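Local structure of ribonuclease T2 (Homo sapiens, 3T0O) at residues Asp143-Leu148 and Gly153-Ile158; Leu177-Thr180 and Gln185-Asn188. The protein cleaves single-stranded RNA, preferentially between purine and uridine, and thereby plays an essential role in innate immunity by degrading microbial RNAs whose products are sensed by TLR8. All blocks are in the same frame, centred on the assembly; numbering follows the deposited sequence. Where two conformers were deposited one is given.

In the fold
Followed from the N terminus, the chain first meets contact 1, where helix 141-152 ends and the loop after it runs back past the helix into strand 157-161. Contact 2 comes later: strand 171-180 turns through a short loop and is joined by 185-188. The two closures are in series, neither nested nor crossed, yet they meet in space, their centres about 12 Å apart. Strands 157-161 and 171-180 are antiparallel neighbours in the main sheet, so a helix is tied to one of them and a hairpin to the other. Val154 of contact 1 packs on Leu186 and Asn188 of contact 2, and the glycan on Asn188 reaches back to Gly153.

Contact 1 of 2, residues Asp143-Leu148 and Gly153-Ile158; sequences DFKDAL and GVIPKI. With NAG (2-acetamido-2-deoxy-beta-D-glucopyranose), chain C.
The ring of Pro156 turns its CG and CD atoms to helix 141-152: Pro156 CG lies 3.9 Å from Leu148 CB, while CD sits near the carbonyl oxygen of Lys145. The Phe144 ring instead leads away, meeting Tyr224 edge-to-face and packing on Ile172 and Leu127; only its CB touches Ile158 CD1 across the contact. This is a helix-loop-strand connection of the alpha/beta RNase T2 fold, in which the helix lies against the start of strand 157-161. Gly153, with positive phi, is the first residue to leave the helical conformation, and the chain turns back from there.

Ile158 CD1 is the methyl on which Lys145 and Phe144 converge. Ile158 CD1 lies 3.6 Å from Lys145 CB; a bend at chi3 (-81°) also brings Lys145 CE to 3.7 Å from Ile158 CD1. The aliphatic part of the lysine thus crosses the methyl, and NZ reaches the Ile158 backbone through two waters. One accepts from Lys145 NZ at 3.0 Å and from Ile158 N at 2.9 Å; the second also accepts from NZ but donates only weakly to Ile158 O. At the loop's far end, the sugar lies against Val154 CG1, and its amide N2 donates a nearly straight bond (169°) to Gly153 O at 2.8 Å.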
loop_
_atom_site.group_PDB
_atom_site.type_symbol
_atom_site.label_atom_id
_atom_site.label_comp_id
_atom_site.label_asym_id
_atom_site.label_seq_id
_atom_site.Cartn_x
_atom_site.Cartn_y
_atom_site.Cartn_z
ATOM N N ASP A 143 7.150 17.841 -1.959
ATOM C CA ASP A 143 8.100 17.346 -0.935
ATOM C C ASP A 143 8.160 15.836 -0.972
ATOM O O ASP A 143 9.271 15.234 -0.940
ATOM C CB ASP A 143 7.668 17.786 0.468
ATOM C CG ASP A 143 7.722 19.277 0.642
ATOM O OD1 ASP A 143 8.541 19.984 -0.050
ATOM O OD2 ASP A 143 6.951 19.772 1.499
ATOM N N PHE A 144 6.999 15.201 -1.065
ATOM C CA PHE A 144 6.939 13.780 -1.128
ATOM C C PHE A 144 7.432 13.300 -2.486
ATOM O O PHE A 144 8.234 12.431 -2.571
ATOM C CB PHE A 144 5.513 13.323 -0.976
ATOM C CG PHE A 144 5.026 13.417 0.397
ATOM C CD1 PHE A 144 5.062 12.302 1.236
ATOM C CD2 PHE A 144 4.422 14.619 0.853
ATOM C CE1 PHE A 144 4.574 12.426 2.500
ATOM C CE2 PHE A 144 3.912 14.721 2.130
ATOM C CZ PHE A 144 4.010 13.599 2.963
ATOM N N LYS A 145 6.907 13.887 -3.565
ATOM C CA LYS A 145 7.241 13.334 -4.864
ATOM C C LYS A 145 8.711 13.437 -5.171
ATOM O O LYS A 145 9.350 12.449 -5.621
ATOM C CB LYS A 145 6.371 13.998 -5.936
ATOM C CG LYS A 145 6.218 13.074 -7.093
ATOM C CD LYS A 145 5.228 13.623 -8.102
ATOM C CE LYS A 145 3.803 13.333 -7.645
ATOM N NZ LYS A 145 2.780 13.831 -8.625
ATOM N N ASP A 146 9.298 14.573 -4.900
ATOM C CA ASP A 146 10.672 14.779 -5.322
ATOM C C ASP A 146 11.596 13.986 -4.434
ATOM O O ASP A 146 12.561 13.392 -4.923
ATOM C CB ASP A 146 11.024 16.253 -5.333
ATOM C CG ASP A 146 10.272 17.006 -6.390
ATOM O OD1 ASP A 146 9.734 16.384 -7.344
ATOM O OD2 ASP A 146 10.204 18.229 -6.271
ATOM N N ALA A 147 11.307 13.931 -3.164
ATOM C CA ALA A 147 12.192 13.196 -2.261
ATOM C C ALA A 147 12.079 11.677 -2.497
ATOM O O ALA A 147 13.121 11.010 -2.514
ATOM C CB ALA A 147 11.926 13.609 -0.852
ATOM N N LEU A 148 10.871 11.141 -2.681
ATOM C CA LEU A 148 10.759 9.743 -3.035
ATOM C C LEU A 148 11.358 9.413 -4.387
ATOM O O LEU A 148 11.985 8.366 -4.574
ATOM C CB LEU A 148 9.321 9.270 -2.920
ATOM C CG LEU A 148 8.896 9.500 -1.484
ATOM C CD1 LEU A 148 7.456 9.038 -1.473
ATOM C CD2 LEU A 148 9.693 8.740 -0.371
ATOM N N GLY A 153 14.595 6.414 -7.122
ATOM C CA GLY A 153 15.059 6.461 -8.506
ATOM C C GLY A 153 13.954 6.306 -9.531
ATOM O O GLY A 153 14.266 6.192 -10.734
ATOM N N VAL A 154 12.709 6.370 -9.082
ATOM C CA VAL A 154 11.559 6.243 -9.919
ATOM C C VAL A 154 10.492 7.161 -9.364
ATOM O O VAL A 154 10.525 7.509 -8.198
ATOM C CB VAL A 154 11.005 4.789 -9.949
ATOM C CG1 VAL A 154 11.993 3.819 -10.578
ATOM C CG2 VAL A 154 10.609 4.295 -8.537
ATOM N N ILE A 155 9.541 7.555 -10.210
ATOM C CA ILE A 155 8.506 8.520 -9.774
ATOM C C ILE A 155 7.344 7.730 -9.167
ATOM O O ILE A 155 6.812 6.819 -9.806
ATOM C CB ILE A 155 7.953 9.298 -10.996
ATOM C CG1 ILE A 155 9.063 10.003 -11.813
ATOM C CG2 ILE A 155 6.855 10.253 -10.544
ATOM C CD1 ILE A 155 10.056 10.729 -11.011
ATOM N N PRO A 156 7.004 8.043 -7.921
ATOM C CA PRO A 156 5.887 7.351 -7.265
ATOM C C PRO A 156 4.602 8.003 -7.743
ATOM O O PRO A 156 4.628 9.145 -8.248
ATOM C CB PRO A 156 6.109 7.663 -5.803
ATOM C CG PRO A 156 6.682 9.034 -5.831
ATOM C CD PRO A 156 7.593 9.074 -7.061
ATOM N N LYS A 157 3.475 7.310 -7.519
ATOM C CA LYS A 157 2.205 7.962 -7.628
ATOM C C LYS A 157 1.783 8.244 -6.197
ATOM O O LYS A 157 1.933 7.426 -5.280
ATOM C CB LYS A 157 1.181 7.010 -8.260
ATOM C CG LYS A 157 1.548 6.567 -9.634
ATOM C CD LYS A 157 0.333 5.845 -10.295
ATOM N N ILE A 158 1.258 9.425 -5.992
ATOM C CA ILE A 158 0.891 9.838 -4.661
ATOM C C ILE A 158 -0.572 10.265 -4.679
ATOM O O ILE A 158 -0.973 11.109 -5.504
ATOM C CB ILE A 158 1.724 10.983 -4.221
ATOM C CG1 ILE A 158 3.238 10.700 -4.278
ATOM C CG2 ILE A 158 1.334 11.428 -2.759
ATOM C CD1 ILE A 158 4.012 11.935 -4.239
HETATM C C1 NAG C . 12.113 7.100 -14.130
HETATM C C2 NAG C . 13.602 6.773 -14.239
HETATM C C3 NAG C . 14.491 7.975 -13.826
HETATM C C4 NAG C . 13.996 9.303 -14.400
HETATM C C5 NAG C . 12.522 9.435 -14.035
HETATM C C6 NAG C . 11.866 10.772 -14.352
HETATM C C7 NAG C . 14.030 4.382 -14.004
HETATM C C8 NAG C . 14.420 3.217 -13.147
HETATM N N2 NAG C . 13.947 5.595 -13.457
HETATM O O3 NAG C . 15.835 7.753 -14.189
HETATM O O4 NAG C . 14.766 10.405 -13.950
HETATM O O5 NAG C . 11.852 8.373 -14.702
HETATM O O6 NAG C . 11.891 10.974 -15.742
HETATM O O7 NAG C . 13.814 4.213 -15.215
HETATM O O HOH W 1 1.281 11.277 -8.237
HETATM O O HOH W 2 0.502 13.715 -7.077
#

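Contact 2 of 2, residues Leu177-Thr180 and Gln185-Asn188; sequences LCLT and QLQN. With NAG (2-acetamido-2-deoxy-beta-D-glucopyranose), chain C.
Two first torsions that place a branch between the backbone N and the carbonyl carbon shape the meeting of Thr180 with Gln185 and of Gln187 with Cys178. In Thr180, chi1 of 63° sets OG1 there, and Thr180 OG1 accepts from Gln185 N at 2.9 Å. In Gln187, chi1 of 60° and an extended chain beyond CG carry the side chain past the Cys178 carbonyl, with OE1 beside the backbone of Leu179 and Thr180. Gln187 NE2 donates to Asn188 O at 2.9 Å, in the plane of its amide and nearly straight (173°), which should hold the amide's rotation.

The frame is a beta hairpin in which a two-residue strand with few regular bonds flanks a long one. Thr180 N bonds to Gln185 O at 2.7 Å, and Gln187 N to Cys178 O at 2.9 Å. Leu179 and Leu186 form the non-hydrogen-bonded pair between; the CD2 methyls of Leu179 and Leu186 meet at 3.8 Å, and Leu117 and Leu121 of helix 107-121 pack on this leucine face. On the other side of the Cys178-Gln187 pair a water stands in for a direct bond, accepting from Cys178 N at 2.8 Å and donating to Gln187 O. Strand 12-18 lies along the other edge of strand 171-180, bonded to Leu177 and Leu179.

A disulfide secures this end: Cys178 SG is bonded to Cys189, next in sequence to the glycosylated Asn188. Asn188 ND2 carries the glycan, joined to the sugar C1 at 1.4 Å. Asn188 OD1 accepts from Ile155 N, so the linking amide is engaged through both its oxygen and its nitrogen; this should restrict its rotation and orient the first sugar along the protein surface.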
loop_
_atom_site.group_PDB
_atom_site.type_symbol
_atom_site.label_atom_id
_atom_site.label_comp_id
_atom_site.label_asym_id
_atom_site.label_seq_id
_atom_site.Cartn_x
_atom_site.Cartn_y
_atom_site.Cartn_z
ATOM N N LEU A 177 4.395 2.582 -5.876
ATOM C CA LEU A 177 5.717 2.464 -6.545
ATOM C C LEU A 177 5.563 1.281 -7.501
ATOM O O LEU A 177 5.142 0.186 -7.110
ATOM C CB LEU A 177 6.839 2.154 -5.556
ATOM C CG LEU A 177 7.146 3.344 -4.600
ATOM C CD1 LEU A 177 7.835 2.855 -3.321
ATOM C CD2 LEU A 177 8.004 4.338 -5.402
ATOM N N CYS A 178 5.928 1.505 -8.757
ATOM C CA CYS A 178 5.803 0.418 -9.732
ATOM C C CYS A 178 7.042 -0.471 -9.688
ATOM O O CYS A 178 8.152 -0.037 -9.401
ATOM C CB CYS A 178 5.589 0.968 -11.120
ATOM S SG CYS A 178 3.867 1.611 -11.193
ATOM N N LEU A 179 6.812 -1.743 -10.006
ATOM C CA LEU A 179 7.851 -2.786 -9.874
ATOM C C LEU A 179 7.810 -3.685 -11.077
ATOM O O LEU A 179 6.750 -3.927 -11.672
ATOM C CB LEU A 179 7.620 -3.655 -8.605
ATOM C CG LEU A 179 7.598 -2.904 -7.292
ATOM C CD1 LEU A 179 7.180 -3.895 -6.199
ATOM C CD2 LEU A 179 8.947 -2.331 -6.970
ATOM N N THR A 180 8.966 -4.184 -11.470
ATOM C CA THR A 180 9.002 -5.014 -12.692
ATOM C C THR A 180 8.289 -6.328 -12.466
ATOM O O THR A 180 8.219 -6.840 -11.371
ATOM C CB THR A 180 10.415 -5.295 -13.168
ATOM O OG1 THR A 180 11.112 -6.059 -12.146
ATOM C CG2 THR A 180 11.125 -3.944 -13.488
ATOM N N GLN A 185 11.652 -5.275 -9.412
ATOM C CA GLN A 185 12.582 -4.170 -9.221
ATOM C C GLN A 185 11.858 -2.843 -9.473
ATOM O O GLN A 185 10.919 -2.793 -10.264
ATOM C CB GLN A 185 13.800 -4.371 -10.135
ATOM C CG GLN A 185 14.554 -5.675 -9.793
ATOM C CD GLN A 185 15.016 -5.722 -8.332
ATOM O OE1 GLN A 185 14.510 -6.515 -7.519
ATOM N NE2 GLN A 185 15.972 -4.861 -7.989
ATOM N N LEU A 186 12.301 -1.768 -8.804
ATOM C CA LEU A 186 11.651 -0.456 -9.021
ATOM C C LEU A 186 11.698 -0.033 -10.480
ATOM O O LEU A 186 12.769 -0.117 -11.129
ATOM C CB LEU A 186 12.324 0.624 -8.195
ATOM C CG LEU A 186 11.898 0.403 -6.749
ATOM C CD1 LEU A 186 12.979 1.060 -5.885
ATOM C CD2 LEU A 186 10.577 1.103 -6.451
ATOM N N GLN A 187 10.551 0.467 -10.949
ATOM C CA GLN A 187 10.480 1.023 -12.319
ATOM C C GLN A 187 9.524 2.205 -12.277
ATOM O O GLN A 187 8.759 2.374 -11.349
ATOM C CB GLN A 187 9.983 -0.041 -13.336
ATOM C CG GLN A 187 8.627 -0.588 -13.045
ATOM C CD GLN A 187 7.991 -1.281 -14.266
ATOM O OE1 GLN A 187 8.133 -2.465 -14.436
ATOM N NE2 GLN A 187 7.311 -0.515 -15.108
ATOM N N ASN A 188 9.588 3.032 -13.320
ATOM C CA ASN A 188 8.538 3.984 -13.442
ATOM C C ASN A 188 7.233 3.336 -13.841
ATOM O O ASN A 188 7.226 2.311 -14.465
ATOM C CB ASN A 188 8.938 5.052 -14.438
ATOM C CG ASN A 188 9.992 5.998 -13.850
ATOM O OD1 ASN A 188 9.818 6.547 -12.731
ATOM N ND2 ASN A 188 11.074 6.199 -14.573
HETATM C C1 NAG C . 12.113 7.100 -14.130
HETATM C C2 NAG C . 13.602 6.773 -14.239
HETATM C C3 NAG C . 14.491 7.975 -13.826
HETATM C C4 NAG C . 13.996 9.303 -14.400
HETATM C C5 NAG C . 12.522 9.435 -14.035
HETATM C C6 NAG C . 11.866 10.772 -14.352
HETATM C C7 NAG C . 14.030 4.382 -14.004
HETATM C C8 NAG C . 14.420 3.217 -13.147
HETATM N N2 NAG C . 13.947 5.595 -13.457
HETATM O O3 NAG C . 15.835 7.753 -14.189
HETATM O O4 NAG C . 14.766 10.405 -13.950
HETATM O O5 NAG C . 11.852 8.373 -14.702
HETATM O O6 NAG C . 11.891 10.974 -15.742
HETATM O O7 NAG C . 13.814 4.213 -15.215
HETATM O O HOH W 3 7.281 3.907 -9.345
#